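Local coordinates for protein putative Chlorite dismutase TA0507 (PDB 3DTZ) that is of unproven function but probably binds heme and may act as an oxidoreductase, at residues D[25-30]-D[111-116]; D[56-61]-D[92-97]; D[65-70]-D[81-86]. One frame throughout, in Å; residues are numbered along the deposited sequence. Where two conformers were deposited one is given.

Interaction 1 (D[25-30]-D[111-116])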
# COMPACT_ATOMS: atom_id res chain seq x y z
N TYR D 25 25.34 -12.51 -10.83
CA TYR D 25 24.03 -11.88 -10.58
C TYR D 25 23.03 -12.94 -10.16
O TYR D 25 23.17 -14.11 -10.51
CB TYR D 25 23.48 -11.23 -11.86
CG TYR D 25 24.33 -10.08 -12.36
CD1 TYR D 25 24.08 -8.78 -11.93
CD2 TYR D 25 25.38 -10.30 -13.27
CE1 TYR D 25 24.87 -7.70 -12.39
CE2 TYR D 25 26.17 -9.26 -13.73
CZ TYR D 25 25.91 -7.96 -13.28
OH TYR D 25 26.68 -6.92 -13.74
N THR D 26 22.03 -12.55 -9.40
CA THR D 26 20.96 -13.48 -9.06
C THR D 26 19.61 -12.76 -9.02
O THR D 26 19.54 -11.55 -8.76
CB THR D 26 21.24 -14.24 -7.75
OG1 THR D 26 20.25 -15.27 -7.58
CG2 THR D 26 21.26 -13.27 -6.52
N SER D 27 18.55 -13.53 -9.26
CA SER D 27 17.20 -12.99 -9.14
C SER D 27 16.31 -13.96 -8.41
O SER D 27 16.47 -15.18 -8.55
CB SER D 27 16.60 -12.71 -10.52
OG SER D 27 17.09 -11.49 -11.05
N VAL D 28 15.39 -13.41 -7.63
CA VAL D 28 14.33 -14.21 -7.03
C VAL D 28 13.03 -13.59 -7.56
O VAL D 28 12.84 -12.38 -7.46
CB VAL D 28 14.38 -14.13 -5.50
CG1 VAL D 28 13.22 -14.94 -4.90
CG2 VAL D 28 15.77 -14.68 -4.96
N LEU D 29 12.15 -14.43 -8.11
CA LEU D 29 10.84 -13.99 -8.64
C LEU D 29 9.76 -14.82 -7.96
O LEU D 29 9.94 -16.02 -7.75
CB LEU D 29 10.73 -14.24 -10.16
CG LEU D 29 11.92 -13.87 -11.07
CD1 LEU D 29 11.56 -14.21 -12.53
CD2 LEU D 29 12.28 -12.37 -10.90
N SER D 30 8.63 -14.20 -7.64
CA SER D 30 7.49 -14.99 -7.16
C SER D 30 6.22 -14.63 -7.94
O SER D 30 6.10 -13.50 -8.44
CB SER D 30 7.31 -14.84 -5.65
OG SER D 30 6.92 -13.51 -5.30
N SER D 111 9.98 -9.34 -7.20
CA SER D 111 11.19 -9.66 -7.95
C SER D 111 12.38 -8.90 -7.37
O SER D 111 12.22 -7.80 -6.80
CB SER D 111 11.02 -9.36 -9.45
OG SER D 111 11.01 -7.94 -9.68
N SER D 112 13.57 -9.48 -7.53
CA SER D 112 14.78 -8.77 -7.10
C SER D 112 15.87 -9.11 -8.10
O SER D 112 15.80 -10.12 -8.76
CB SER D 112 15.22 -9.20 -5.69
OG SER D 112 15.57 -10.57 -5.65
N ILE D 113 16.85 -8.22 -8.24
CA ILE D 113 18.06 -8.49 -9.02
C ILE D 113 19.20 -7.93 -8.18
O ILE D 113 19.15 -6.80 -7.68
CB ILE D 113 18.01 -7.85 -10.44
CG1 ILE D 113 19.35 -8.01 -11.18
CG2 ILE D 113 17.69 -6.33 -10.38
CD1 ILE D 113 19.60 -9.35 -11.75
N SER D 114 20.21 -8.75 -7.96
CA SER D 114 21.27 -8.38 -7.03
C SER D 114 22.54 -9.15 -7.40
O SER D 114 22.52 -10.00 -8.31
CB SER D 114 20.85 -8.69 -5.60
OG SER D 114 20.55 -10.06 -5.44
N ILE D 115 23.63 -8.85 -6.68
CA ILE D 115 24.95 -9.39 -7.03
C ILE D 115 25.52 -10.09 -5.81
O ILE D 115 25.57 -9.48 -4.76
CB ILE D 115 25.90 -8.23 -7.43
CG1 ILE D 115 25.40 -7.54 -8.69
CG2 ILE D 115 27.32 -8.73 -7.69
CD1 ILE D 115 25.35 -6.04 -8.51
N TYR D 116 25.97 -11.33 -5.94
CA TYR D 116 26.53 -12.03 -4.77
C TYR D 116 27.79 -11.33 -4.22
O TYR D 116 28.67 -10.95 -4.98
CB TYR D 116 26.93 -13.47 -5.15
CG TYR D 116 25.76 -14.40 -5.38
CD1 TYR D 116 25.08 -14.98 -4.30
CD2 TYR D 116 25.33 -14.69 -6.68
CE1 TYR D 116 23.97 -15.85 -4.53
CE2 TYR D 116 24.25 -15.55 -6.94
CZ TYR D 116 23.59 -16.13 -5.87
OH TYR D 116 22.53 -16.96 -6.13
O HOH W 1 18.17 -10.92 -6.28

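Interaction 2 (D[56-61]-D[92-97])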
# COMPACT_ATOMS: atom_id res chain seq x y z
N GLU D 56 13.57 -26.45 -18.73
CA GLU D 56 14.38 -26.78 -19.90
C GLU D 56 15.14 -25.56 -20.45
O GLU D 56 16.28 -25.70 -20.91
CB GLU D 56 13.54 -27.48 -20.99
CG GLU D 56 12.66 -26.56 -21.87
CD GLU D 56 11.78 -27.31 -22.89
OE1 GLU D 56 11.35 -28.45 -22.60
OE2 GLU D 56 11.53 -26.76 -23.98
N PHE D 57 14.50 -24.39 -20.41
CA PHE D 57 15.13 -23.12 -20.83
C PHE D 57 16.42 -22.86 -20.03
O PHE D 57 17.47 -22.52 -20.60
CB PHE D 57 14.15 -21.95 -20.64
CG PHE D 57 14.77 -20.58 -20.76
CD1 PHE D 57 14.86 -19.95 -22.02
CD2 PHE D 57 15.21 -19.91 -19.63
CE1 PHE D 57 15.44 -18.67 -22.15
CE2 PHE D 57 15.77 -18.62 -19.74
CZ PHE D 57 15.88 -18.00 -21.01
N PHE D 58 16.32 -23.01 -18.71
CA PHE D 58 17.47 -22.81 -17.83
C PHE D 58 18.52 -23.91 -18.02
O PHE D 58 19.71 -23.62 -18.07
CB PHE D 58 17.02 -22.67 -16.35
CG PHE D 58 16.39 -21.32 -16.06
CD1 PHE D 58 17.18 -20.21 -15.80
CD2 PHE D 58 14.99 -21.16 -16.13
CE1 PHE D 58 16.59 -18.96 -15.55
CE2 PHE D 58 14.39 -19.92 -15.91
CZ PHE D 58 15.18 -18.81 -15.62
N SER D 59 18.09 -25.16 -18.17
CA SER D 59 19.04 -26.26 -18.30
C SER D 59 19.79 -26.19 -19.61
O SER D 59 20.89 -26.73 -19.73
CB SER D 59 18.34 -27.61 -18.23
OG SER D 59 17.72 -27.75 -16.96
N ALA D 60 19.18 -25.56 -20.61
CA ALA D 60 19.75 -25.54 -21.96
C ALA D 60 20.90 -24.55 -22.11
O ALA D 60 21.72 -24.72 -23.01
CB ALA D 60 18.68 -25.27 -23.01
N ASN D 61 20.97 -23.54 -21.24
CA ASN D 61 22.03 -22.53 -21.29
C ASN D 61 23.08 -22.66 -20.16
O ASN D 61 22.76 -22.41 -18.98
CB ASN D 61 21.44 -21.11 -21.34
CG ASN D 61 22.43 -20.09 -21.86
OD1 ASN D 61 23.63 -20.18 -21.59
ND2 ASN D 61 21.94 -19.11 -22.64
N ILE D 92 18.26 -10.71 -17.90
CA ILE D 92 17.03 -10.06 -18.42
C ILE D 92 16.24 -11.06 -19.31
O ILE D 92 15.00 -11.12 -19.24
CB ILE D 92 17.33 -8.71 -19.12
CG1 ILE D 92 16.02 -8.07 -19.63
CG2 ILE D 92 18.34 -8.84 -20.25
CD1 ILE D 92 15.06 -7.76 -18.52
N LEU D 93 16.95 -11.86 -20.09
CA LEU D 93 16.30 -12.91 -20.92
C LEU D 93 15.51 -13.93 -20.08
O LEU D 93 14.39 -14.35 -20.45
CB LEU D 93 17.34 -13.64 -21.78
CG LEU D 93 17.79 -12.83 -23.00
CD1 LEU D 93 19.00 -13.47 -23.61
CD2 LEU D 93 16.64 -12.71 -24.03
N ALA D 94 16.09 -14.30 -18.94
CA ALA D 94 15.45 -15.24 -18.02
C ALA D 94 14.20 -14.62 -17.43
O ALA D 94 13.15 -15.24 -17.41
CB ALA D 94 16.42 -15.62 -16.91
N LYS D 95 14.30 -13.36 -16.98
CA LYS D 95 13.12 -12.68 -16.40
C LYS D 95 12.00 -12.60 -17.44
O LYS D 95 10.84 -12.89 -17.16
CB LYS D 95 13.50 -11.30 -15.84
CG LYS D 95 12.28 -10.48 -15.29
CD LYS D 95 11.71 -9.58 -16.41
CE LYS D 95 10.52 -8.71 -15.91
NZ LYS D 95 10.16 -7.72 -16.96
N GLU D 96 12.34 -12.26 -18.67
CA GLU D 96 11.32 -12.12 -19.72
C GLU D 96 10.69 -13.45 -20.10
O GLU D 96 9.50 -13.51 -20.38
CB GLU D 96 11.90 -11.47 -20.95
CG GLU D 96 12.17 -9.99 -20.71
CD GLU D 96 13.02 -9.37 -21.79
OE1 GLU D 96 13.75 -10.09 -22.53
OE2 GLU D 96 12.95 -8.13 -21.87
N ARG D 97 11.51 -14.50 -20.08
CA ARG D 97 11.05 -15.85 -20.38
C ARG D 97 10.02 -16.32 -19.34
O ARG D 97 8.95 -16.85 -19.70
CB ARG D 97 12.25 -16.80 -20.38
CG ARG D 97 11.89 -18.29 -20.56
CD ARG D 97 11.40 -18.58 -21.97
NE ARG D 97 11.19 -20.03 -22.17
CZ ARG D 97 10.12 -20.68 -21.71
NH1 ARG D 97 9.17 -20.03 -21.06
NH2 ARG D 97 9.98 -21.98 -21.93

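Interaction 3 (D[65-70]-D[81-86])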
# COMPACT_ATOMS: atom_id res chain seq x y z
N ILE D 65 24.00 -20.56 -13.81
CA ILE D 65 24.73 -21.29 -12.77
C ILE D 65 23.78 -22.19 -11.95
O ILE D 65 24.11 -23.37 -11.68
CB ILE D 65 25.54 -20.31 -11.89
CG1 ILE D 65 26.60 -19.61 -12.79
CG2 ILE D 65 26.15 -21.05 -10.66
CD1 ILE D 65 27.36 -18.43 -12.14
N ASN D 66 22.61 -21.65 -11.60
CA ASN D 66 21.57 -22.44 -10.95
C ASN D 66 20.19 -21.96 -11.37
O ASN D 66 20.02 -20.83 -11.89
CB ASN D 66 21.75 -22.50 -9.39
CG ASN D 66 21.42 -21.19 -8.70
OD1 ASN D 66 21.54 -20.11 -9.28
ND2 ASN D 66 20.98 -21.28 -7.45
N PHE D 67 19.22 -22.86 -11.18
CA PHE D 67 17.80 -22.51 -11.35
C PHE D 67 17.02 -23.51 -10.50
O PHE D 67 17.12 -24.73 -10.70
CB PHE D 67 17.35 -22.64 -12.81
CG PHE D 67 15.86 -22.57 -12.96
CD1 PHE D 67 15.21 -21.36 -12.73
CD2 PHE D 67 15.11 -23.71 -13.23
CE1 PHE D 67 13.80 -21.25 -12.83
CE2 PHE D 67 13.71 -23.63 -13.34
CZ PHE D 67 13.07 -22.41 -13.14
N HIS D 68 16.27 -22.99 -9.54
CA HIS D 68 15.46 -23.84 -8.67
C HIS D 68 14.04 -23.26 -8.55
O HIS D 68 13.88 -22.04 -8.55
CB HIS D 68 16.10 -23.98 -7.29
CG HIS D 68 17.51 -24.49 -7.32
ND1 HIS D 68 17.83 -25.72 -7.87
CD2 HIS D 68 18.67 -23.96 -6.87
CE1 HIS D 68 19.14 -25.90 -7.78
NE2 HIS D 68 19.67 -24.85 -7.19
N ILE D 69 13.06 -24.14 -8.39
CA ILE D 69 11.66 -23.73 -8.22
C ILE D 69 11.25 -24.12 -6.79
O ILE D 69 11.67 -25.18 -6.32
CB ILE D 69 10.74 -24.43 -9.27
CG1 ILE D 69 11.28 -24.21 -10.69
CG2 ILE D 69 9.32 -23.83 -9.15
CD1 ILE D 69 10.61 -25.05 -11.77
N TYR D 70 10.43 -23.30 -6.13
CA TYR D 70 9.93 -23.58 -4.78
C TYR D 70 8.42 -23.36 -4.70
O TYR D 70 7.89 -22.42 -5.30
CB TYR D 70 10.58 -22.67 -3.74
CG TYR D 70 12.06 -22.83 -3.72
CD1 TYR D 70 12.87 -22.07 -4.57
CD2 TYR D 70 12.65 -23.79 -2.90
CE1 TYR D 70 14.26 -22.26 -4.59
CE2 TYR D 70 14.03 -24.00 -2.91
CZ TYR D 70 14.83 -23.22 -3.74
OH TYR D 70 16.18 -23.40 -3.75
N PHE D 81 10.88 -18.64 -7.99
CA PHE D 81 11.98 -19.01 -8.87
C PHE D 81 13.26 -18.35 -8.36
O PHE D 81 13.25 -17.18 -8.00
CB PHE D 81 11.70 -18.46 -10.30
CG PHE D 81 10.49 -19.07 -10.96
CD1 PHE D 81 10.53 -20.41 -11.41
CD2 PHE D 81 9.31 -18.35 -11.13
CE1 PHE D 81 9.42 -21.00 -12.02
CE2 PHE D 81 8.17 -18.94 -11.73
CZ PHE D 81 8.25 -20.27 -12.19
N TRP D 82 14.37 -19.07 -8.39
CA TRP D 82 15.67 -18.51 -8.05
C TRP D 82 16.67 -18.93 -9.14
O TRP D 82 16.77 -20.10 -9.45
CB TRP D 82 16.11 -19.04 -6.69
CG TRP D 82 17.51 -18.68 -6.27
CD1 TRP D 82 18.19 -17.50 -6.53
CD2 TRP D 82 18.39 -19.50 -5.49
NE1 TRP D 82 19.46 -17.56 -5.96
CE2 TRP D 82 19.60 -18.77 -5.31
CE3 TRP D 82 18.28 -20.79 -4.91
CZ2 TRP D 82 20.69 -19.27 -4.56
CZ3 TRP D 82 19.37 -21.30 -4.16
CH2 TRP D 82 20.58 -20.54 -4.02
N TYR D 83 17.41 -17.99 -9.71
CA TYR D 83 18.45 -18.37 -10.70
C TYR D 83 19.60 -17.37 -10.66
O TYR D 83 19.40 -16.22 -10.20
CB TYR D 83 17.88 -18.45 -12.13
CG TYR D 83 17.12 -17.23 -12.56
CD1 TYR D 83 17.77 -16.14 -13.16
CD2 TYR D 83 15.74 -17.12 -12.30
CE1 TYR D 83 17.02 -14.99 -13.54
CE2 TYR D 83 15.02 -16.01 -12.66
CZ TYR D 83 15.66 -14.96 -13.28
OH TYR D 83 14.90 -13.86 -13.60
N SER D 84 20.75 -17.78 -11.20
CA SER D 84 21.99 -16.99 -11.12
C SER D 84 22.80 -17.12 -12.41
O SER D 84 22.75 -18.16 -13.06
CB SER D 84 22.85 -17.43 -9.93
OG SER D 84 22.06 -17.67 -8.77
N SER D 85 23.55 -16.08 -12.76
CA SER D 85 24.41 -16.07 -13.96
C SER D 85 25.40 -14.91 -13.86
O SER D 85 25.08 -13.89 -13.28
CB SER D 85 23.59 -15.82 -15.23
OG SER D 85 24.43 -15.83 -16.40
N ARG D 86 26.59 -15.07 -14.44
CA ARG D 86 27.52 -13.96 -14.57
C ARG D 86 27.11 -13.01 -15.69
O ARG D 86 27.61 -11.90 -15.77
CB ARG D 86 28.96 -14.45 -14.79
CG ARG D 86 29.56 -15.10 -13.56
CD ARG D 86 31.06 -15.34 -13.68
NE ARG D 86 31.58 -15.77 -12.38
CZ ARG D 86 31.66 -17.03 -11.95
NH1 ARG D 86 31.28 -18.04 -12.74
NH2 ARG D 86 32.14 -17.29 -10.73

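Interaction 1 (D[25-30]-D[111-116])
T26 lays its methyl CG2 over one face of the Y116 ring, 4.0 Å from the centroid, and the side chains cross at about a right angle. The first torsion of T26 (chi1 -172°) turns OG1 to the adjacent strand, where it bonds to Y83 O and S84 OG, and keeps CG2 on the ring. Y116 OH also reaches S84 OG. The backbones form an antiparallel ladder: T26 N to S114 O is 2.8 Å and S114 N to T26 O is 3.0 Å. A water on this face donates to T26 O at 2.9 Å and is hydrogen-bonded to S112 OG and S114 OG, each at 2.7 Å. S114 OG also bonds to T184. On the other face Y25 CD1 lies 3.7 Å from I115 CG1. In one of two conformers, S27 OG donates to a lone pair of S112 O at 3.0 Å. Y25 OH continues to A204 N of the second subunit, and S111 OG to its T75 N. These are the first and last strands of a ferredoxin-like beta-alpha-beta-beta-alpha-beta unit. The T26 face buries hydroxyls held by one another, by a backbone carbonyl and by a bound water. The Y25 face mixes apolar side chains with two serine hydroxyls.

Interaction 2 (D[56-61]-D[92-97])
The F57 ring carries CG of R97 over the centre of one face, and CD2 of F58 meets its edge in the ring plane. F58 in turn has CD2 of F57 above one face, 3.7 Å from the plane and offset toward the rim. F67 of the sheet stacks on the opposite face of F58. This is where the two helices of a ferredoxin-like fold meet. Helix 41-60 and helix 88-102 run antiparallel on the same side of the sheet. The short segments are 11.4 Å apart at their axes, with 163° between their directions. No hydrogen bond joins them, and the wide gap is bridged by aromatic rings and the arginine chain.

F57 has CG anti to its backbone nitrogen (chi1 168°), which sends the ring across to helix 88-102. There it also meets the backbone, with F57 CE2 3.8 Å from A94 CA. R97 bends at chi2 (70°) and slides past the ring in the opposite direction. Its CG makes a CH-pi contact 3.6 Å from the F57 centroid. CG, CD and NE of R97 all lie along the ring. The guanidinium plane is steeply inclined to it. At the far end NH1 makes a weak hydrogen bond to S101 OG. On the sheet side F58 CE1 packs on A94 CB at 3.6 Å, and Y83 also touches that methyl.

Helix 88-102 presents another side to the second subunit. E96 forms a salt bridge with R71 of that subunit, and K95 NZ bonds to its S72 and S77 carbonyls. Back at the helix pair, R97 NE lies 3.7 Å from F57 CD1.

Interaction 3 (D[65-70]-D[81-86])
The strands 65-70 and 81-85 run almost exactly antiparallel, their axes 4.6 Å apart, and the H68-W82 pair is bonded both ways, H68 N to W82 O at 2.9 Å and W82 N to H68 O at 3.0 Å. N66 sets its amide nearly perpendicular to the W82 indole. ND2 lies 3.5 Å from W82 CH2, over the six-membered ring. The first torsion of N66 (72°) puts the amide between its own nitrogen and carbonyl carbon, from where OD1 accepts a short bond of 2.5 Å from S84 OG. At the indole edge Y70 OH lies near the ring plane, 3.5 Å from W82 CE3. H68 runs alongside, with CD2 3.7 Å from W82 CE3, the two rings set obliquely. F140 stacks on both W82 and Y70. The two strands form the hairpin of the second and third strands of the ferredoxin-like unit. On its other face F67, F81 and I69 point the same way. F81 CD1 touches F67 CE1 at 3.7 Å, and its CE1 meets CG1 and CG2 of I69. Just past strand 79-85, R86 NH1 forms a salt bridge with E129.

Overall arrangement
All three contacts lie in one ferredoxin-like half of the chain. Interactions 1 and 3 belong to the same sheet, where strands 25-33 and 79-85 are neighbours; their centres are 9 Å apart. L29 O probably bonds to F81 N between them, at 2.8 Å. Interaction 2 lies on one side of that sheet, its centre about 10 Å from that of interaction 3 and 14 Å from interaction 1's. F58 CE1 lies 3.5 Å from Y83 CG. Along the chain, 65-70/81-86 is nested within 56-61/92-97, itself nested within 25-30/111-116. Interactions 1 and 2 touch the second subunit. In family relatives the other ferredoxin-like half holds the heme, so these contacts probably lie outside its pocket.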